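PDB 6C0D: amidase, hydantoinase/carbamoylase family from Paraburkholderia phymatum, which is a homodimeric, metal-dependent amidase of the peptidase M20 family that probably hydrolyses N-carbamoyl-L-amino acids. Local coordinates for the interface of chains A and B. Sequence-based numbering; all coordinates share one arbitrary frame. Chains: chain A/B, Amidase, hydantoinase/carbamoylase family.

Contacts 1 and 2 are neighbouring parts of one two-fold symmetric interface, with the centres of their C-alpha atoms about 13 Å apart. Strand 268-277 of chain A runs through both. Its start meets the 3-10 helix 238-240 of chain B and the residues after it in contact 1, and A:Gly272 reaches contact 2. There A:Gly272 meets B:Ser280, while strands 218-227 and 287-296 receive B:Phe281. Each contact has its twin with the chains exchanged. The protein is a homodimer, so this surface is probably the natural dimer interface, built from the dimerisation domains typical of M20 enzymes.

Contact 1: the interface of chains A and B. Residues chain A 267-270; chain B 238, 241, 243.
The indole of A:Trp269 takes the methyl group of B:Met238 on one face. CE stands over the six-membered ring, 3.9 Å from its centroid, in a CH-pi contact. The guanidinium of B:Arg241 meets the same methionine within chain B: SD of B:Met238 lies 3.5 Å above its plane, displaced toward the rim. At the edge of the guanidinium, in its plane, sits the hydroxyl OG1 of A:Thr270. This is part of the dimer interface of an M20-family amidase, where strand 268-277 of chain A meets the 3-10 helix 238-240 of chain B and the loop after it.

B:Arg241 makes a direct hydrogen bond across the interface. Its NH1 donates to OG1 of A:Thr270 at 2.9 Å. The bond is nearly straight, 165° at the hydrogen, and OG1 is close to the guanidinium plane. The arginine is extended from CG to NE and crosses the threonine side chain at about a right angle. Its other terminal nitrogen, NH2, packs against A:Val268, 3.5 Å from CG1.

B:Met238 has the largest buried surface of the residues here. Its chain bends twice. The bend at chi2 (-60°) brings SD beside the backbone of strand 268-277, and the bend at chi3 (-75°) turns CE to the indole. SD also accepts a weak hydrogen bond from the backbone N of A:Trp269, at 3.6 Å. The sulfur touches the strand backbone on one side and faces the guanidinium at roughly a right angle to that.

A water joins the backbones at the other end of the methionine. Water 1 is 2.8 Å from O of A:Thr267, and N of B:Met238 is 2.9 Å from the same water. This bridge ties the first residue of the 3-10 helix to the residue just before the strand.

Contact 2: the interface of chains A and B. Residues chain A 221-222, 272, 291-292, 329; chain B 280-281.
The strands 218-227 and 287-296 of chain A form a sheet surface that receives B:Phe281, a loop residue of the partner subunit. This belongs to the dimer interface of the M20-family enzyme. The phenyl ring lies between two side chains, one on each face.

On one face is A:Glu221. Its carboxylate stacks over the ring with the planes 22° apart, and CD is offset toward the rim, 4.0 Å above the plane. The glutamate chain is extended beyond CG (chi2 176°), which carries the carboxylate along the phenylalanine toward its CB. OE2 of A:Glu221 is 3.6 Å from CB of B:Phe281.

A:His291 covers the opposite face. CB and ND1 both lie over this face, CB toward CE1 and ND1 toward CE2. CB of A:His291 is 3.9 Å from the ring centroid, in a CH-pi contact. ND1 of A:His291 is 3.6 Å from CE2 of B:Phe281. The two side chains cross at about a right angle.

The ring's outer end points toward backbone and sulfur. The carbonyl O of A:Phe222 is at the edge, in the ring plane. CE1 of B:Phe281 is 3.5 Å from O of A:Leu292. SG of A:Cys329 is 3.8 Å from CZ of B:Phe281.

Away from the ring, next to B:Ser280, water 2 joins the backbones. It is 2.7 Å from O of A:Gly272, and N of B:Ser280 is 3.0 Å from it.

Far more of B:Phe281 than of B:Ser280 is buried by chain A. The inserted ring is likely to contribute to holding the two subunits of the homodimer together.

Contact 1: the interface of chains A and B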
ATOM      1  N   THR A 267     -11.400 -14.669 -19.412  1.00 17.85           N
ATOM      2  CA  THR A 267     -11.439 -14.537 -17.954  1.00 18.26           C
ATOM      3  C   THR A 267     -10.497 -13.422 -17.505  1.00 14.95           C
ATOM      4  O   THR A 267      -9.398 -13.293 -18.042  1.00 19.74           O
ATOM      5  CB  THR A 267     -11.016 -15.861 -17.319  1.00 19.32           C
ATOM      6  OG1 THR A 267     -11.754 -16.935 -17.930  1.00 20.68           O
ATOM      7  CG2 THR A 267     -11.260 -15.868 -15.794  1.00 18.58           C
ATOM      8  N   VAL A 268     -10.919 -12.609 -16.515  1.00 16.64           N
ATOM      9  CA  VAL A 268     -10.025 -11.591 -15.953  1.00 17.78           C
ATOM     10  C   VAL A 268      -9.963 -11.696 -14.437  1.00 18.50           C
ATOM     11  O   VAL A 268     -10.938 -12.066 -13.772  1.00 16.39           O
ATOM     12  CB  VAL A 268     -10.407 -10.144 -16.357  1.00 16.89           C
ATOM     13  CG1 VAL A 268     -10.188  -9.937 -17.876  1.00 17.92           C
ATOM     14  CG2 VAL A 268     -11.838  -9.765 -15.922  1.00 14.60           C
ATOM     15  N   TRP A 269      -8.795 -11.345 -13.887  1.00 16.21           N
ATOM     16  CA  TRP A 269      -8.673 -11.188 -12.446  1.00 17.55           C
ATOM     17  C   TRP A 269      -7.559 -10.191 -12.165  1.00 16.80           C
ATOM     18  O   TRP A 269      -6.611 -10.056 -12.951  1.00 17.01           O
ATOM     19  CB  TRP A 269      -8.422 -12.520 -11.720  1.00 14.92           C
ATOM     20  CG  TRP A 269      -7.090 -13.206 -11.999  1.00 16.20           C
ATOM     21  CD1 TRP A 269      -5.934 -13.155 -11.225  1.00 15.70           C
ATOM     22  CD2 TRP A 269      -6.804 -14.077 -13.086  1.00 18.41           C
ATOM     23  NE1 TRP A 269      -4.961 -13.941 -11.790  1.00 19.39           N
ATOM     24  CE2 TRP A 269      -5.470 -14.525 -12.928  1.00 18.75           C
ATOM     25  CE3 TRP A 269      -7.546 -14.520 -14.199  1.00 20.92           C
ATOM     26  CZ2 TRP A 269      -4.862 -15.392 -13.838  1.00 17.23           C
ATOM     27  CZ3 TRP A 269      -6.933 -15.392 -15.103  1.00 23.06           C
ATOM     28  CH2 TRP A 269      -5.611 -15.808 -14.921  1.00 22.24           C
ATOM     29  N   THR A 270      -7.698  -9.484 -11.045  1.00 13.17           N
ATOM     30  CA  THR A 270      -6.889  -8.288 -10.795  1.00 14.46           C
ATOM     31  C   THR A 270      -6.665  -8.115  -9.309  1.00 18.10           C
ATOM     32  O   THR A 270      -7.626  -8.112  -8.539  1.00 17.36           O
ATOM     33  CB  THR A 270      -7.595  -7.025 -11.321  1.00 19.84           C
ATOM     34  OG1 THR A 270      -8.149  -7.280 -12.616  1.00 19.94           O
ATOM     35  CG2 THR A 270      -6.606  -5.848 -11.411  1.00 17.41           C
TER
ATOM     36  N   MET B 238      -6.516 -10.234 -20.206  1.00 17.87           N
ATOM     37  CA  MET B 238      -5.276 -10.501 -19.473  1.00 19.57           C
ATOM     38  C   MET B 238      -4.062 -10.406 -20.380  1.00 26.01           C
ATOM     39  O   MET B 238      -2.988  -9.963 -19.949  1.00 22.09           O
ATOM     40  CB  MET B 238      -5.324 -11.889 -18.833  1.00 20.49           C
ATOM     41  CG  MET B 238      -6.421 -12.054 -17.775  1.00 20.82           C
ATOM     42  SD  MET B 238      -6.265 -10.892 -16.381  1.00 19.99           S
ATOM     43  CE  MET B 238      -4.891 -11.634 -15.484  1.00 20.38           C
ATOM     44  N   ARG B 241      -2.275  -6.895 -20.829  1.00 22.17           N
ATOM     45  CA  ARG B 241      -2.056  -6.069 -19.647  1.00 19.90           C
ATOM     46  C   ARG B 241      -0.585  -5.771 -19.407  1.00 23.13           C
ATOM     47  O   ARG B 241       0.302  -6.534 -19.788  1.00 23.61           O
ATOM     48  CB  ARG B 241      -2.624  -6.750 -18.401  1.00 19.21           C
ATOM     49  CG  ARG B 241      -4.133  -6.700 -18.410  1.00 17.73           C
ATOM     50  CD  ARG B 241      -4.710  -7.341 -17.166  1.00 18.03           C
ATOM     51  NE  ARG B 241      -6.168  -7.272 -17.284  1.00 19.81           N
ATOM     52  CZ  ARG B 241      -6.991  -7.366 -16.259  1.00 18.12           C
ATOM     53  NH1 ARG B 241      -6.492  -7.556 -15.035  1.00 16.98           N
ATOM     54  NH2 ARG B 241      -8.314  -7.295 -16.477  1.00 18.63           N
ATOM     55  N   ASP B 243       0.426  -4.860 -15.969  1.00 18.98           N
ATOM     56  CA  ASP B 243       0.040  -4.665 -14.576  1.00 19.47           C
ATOM     57  C   ASP B 243       1.296  -4.445 -13.733  1.00 16.87           C
ATOM     58  O   ASP B 243       2.089  -5.365 -13.525  1.00 16.05           O
ATOM     59  CB  ASP B 243      -0.765  -5.884 -14.123  1.00 17.68           C
ATOM     60  CG  ASP B 243      -1.321  -5.756 -12.721  1.00 20.32           C
ATOM     61  OD1 ASP B 243      -0.635  -5.198 -11.823  1.00 18.35           O
ATOM     62  OD2 ASP B 243      -2.431  -6.313 -12.516  1.00 20.62           O
TER
HETATM   63  O   HOH W   1      -8.853 -11.963 -20.392  1.00 19.64           O

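Contact 2: the interface of chains A and B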
ATOM      1  N   GLU A 221     -15.634  -9.843  -5.735  1.00 18.32           N
ATOM      2  CA  GLU A 221     -14.610  -9.047  -5.065  1.00 19.88           C
ATOM      3  C   GLU A 221     -14.363  -9.619  -3.680  1.00 22.88           C
ATOM      4  O   GLU A 221     -15.302 -10.045  -3.006  1.00 21.14           O
ATOM      5  CB  GLU A 221     -15.035  -7.580  -4.972  1.00 24.15           C
ATOM      6  CG  GLU A 221     -14.995  -6.905  -6.355  1.00 25.14           C
ATOM      7  CD  GLU A 221     -15.502  -5.483  -6.345  1.00 33.77           C
ATOM      8  OE1 GLU A 221     -16.301  -5.132  -5.454  1.00 39.22           O
ATOM      9  OE2 GLU A 221     -15.099  -4.717  -7.231  1.00 30.48           O
ATOM     10  N   PHE A 222     -13.093  -9.635  -3.268  1.00 18.24           N
ATOM     11  CA  PHE A 222     -12.709 -10.147  -1.961  1.00 20.29           C
ATOM     12  C   PHE A 222     -11.591  -9.292  -1.393  1.00 22.03           C
ATOM     13  O   PHE A 222     -10.788  -8.717  -2.139  1.00 19.07           O
ATOM     14  CB  PHE A 222     -12.199 -11.588  -2.031  1.00 19.50           C
ATOM     15  CG  PHE A 222     -13.254 -12.590  -2.404  1.00 19.50           C
ATOM     16  CD1 PHE A 222     -13.983 -13.239  -1.419  1.00 22.20           C
ATOM     17  CD2 PHE A 222     -13.482 -12.912  -3.733  1.00 22.69           C
ATOM     18  CE1 PHE A 222     -14.949 -14.171  -1.753  1.00 28.22           C
ATOM     19  CE2 PHE A 222     -14.470 -13.840  -4.079  1.00 23.16           C
ATOM     20  CZ  PHE A 222     -15.189 -14.476  -3.080  1.00 25.89           C
ATOM     21  N   GLY A 272      -5.948  -5.212  -7.194  1.00 16.23           N
ATOM     22  CA  GLY A 272      -5.946  -3.778  -7.386  1.00 17.57           C
ATOM     23  C   GLY A 272      -5.274  -3.000  -6.275  1.00 19.45           C
ATOM     24  O   GLY A 272      -4.922  -1.828  -6.451  1.00 19.91           O
ATOM     25  N   HIS A 291      -6.657  -6.591  -2.184  1.00 16.75           N
ATOM     26  CA  HIS A 291      -7.986  -6.564  -2.774  1.00 19.38           C
ATOM     27  C   HIS A 291      -7.937  -7.313  -4.101  1.00 15.83           C
ATOM     28  O   HIS A 291      -7.049  -7.059  -4.927  1.00 17.71           O
ATOM     29  CB  HIS A 291      -8.451  -5.121  -2.978  1.00 22.10           C
ATOM     30  CG  HIS A 291      -8.576  -4.347  -1.701  1.00 30.21           C
ATOM     31  ND1 HIS A 291      -9.307  -3.183  -1.602  1.00 47.02           N
ATOM     32  CD2 HIS A 291      -8.063  -4.573  -0.470  1.00 40.24           C
ATOM     33  CE1 HIS A 291      -9.251  -2.735  -0.358  1.00 44.81           C
ATOM     34  NE2 HIS A 291      -8.503  -3.562   0.347  1.00 35.50           N
ATOM     35  N   LEU A 292      -8.869  -8.252  -4.287  1.00 17.71           N
ATOM     36  CA  LEU A 292      -8.915  -9.124  -5.450  1.00 16.14           C
ATOM     37  C   LEU A 292     -10.275  -8.979  -6.121  1.00 20.79           C
ATOM     38  O   LEU A 292     -11.309  -8.997  -5.442  1.00 19.57           O
ATOM     39  CB  LEU A 292      -8.706 -10.595  -5.061  1.00 14.99           C
ATOM     40  CG  LEU A 292      -8.848 -11.636  -6.173  1.00 18.80           C
ATOM     41  CD1 LEU A 292      -7.645 -11.531  -7.125  1.00 17.98           C
ATOM     42  CD2 LEU A 292      -8.952 -13.039  -5.599  1.00 19.82           C
ATOM     43  N   CYS A 329     -16.773  -9.326  -0.375  1.00 28.35           N
ATOM     44  CA  CYS A 329     -17.300  -7.971  -0.441  1.00 29.05           C
ATOM     45  C   CYS A 329     -18.729  -7.987  -0.950  1.00 35.44           C
ATOM     46  O   CYS A 329     -19.102  -8.820  -1.780  1.00 33.92           O
ATOM     47  CB  CYS A 329     -16.452  -7.097  -1.362  1.00 30.39           C
ATOM     48  SG  CYS A 329     -14.773  -6.992  -0.802  1.00 35.91           S
TER
ATOM     49  N   SER B 280      -7.208   0.720  -6.569  1.00 23.34           N
ATOM     50  CA  SER B 280      -8.656   0.538  -6.674  1.00 28.74           C
ATOM     51  C   SER B 280      -8.984  -0.862  -7.177  1.00 26.99           C
ATOM     52  O   SER B 280      -8.266  -1.406  -8.018  1.00 22.44           O
ATOM     53  CB  SER B 280      -9.304   1.535  -7.681  1.00 32.36           C
ATOM     54  OG  SER B 280      -8.952   2.870  -7.401  1.00 50.32           O
ATOM     55  N   PHE B 281     -10.128  -1.402  -6.726  1.00 25.95           N
ATOM     56  CA  PHE B 281     -10.562  -2.736  -7.157  1.00 24.29           C
ATOM     57  C   PHE B 281     -10.591  -2.888  -8.671  1.00 23.19           C
ATOM     58  O   PHE B 281     -10.232  -3.945  -9.196  1.00 23.39           O
ATOM     59  CB  PHE B 281     -11.972  -3.043  -6.632  1.00 23.91           C
ATOM     60  CG  PHE B 281     -12.017  -3.806  -5.322  1.00 36.16           C
ATOM     61  CD1 PHE B 281     -11.601  -5.133  -5.247  1.00 27.17           C
ATOM     62  CD2 PHE B 281     -12.529  -3.209  -4.184  1.00 44.35           C
ATOM     63  CE1 PHE B 281     -11.674  -5.835  -4.065  1.00 33.33           C
ATOM     64  CE2 PHE B 281     -12.591  -3.915  -2.988  1.00 48.17           C
ATOM     65  CZ  PHE B 281     -12.156  -5.231  -2.937  1.00 37.90           C
TER
HETATM   66  O   HOH W   2      -5.288  -0.272  -8.688  1.00 20.90           O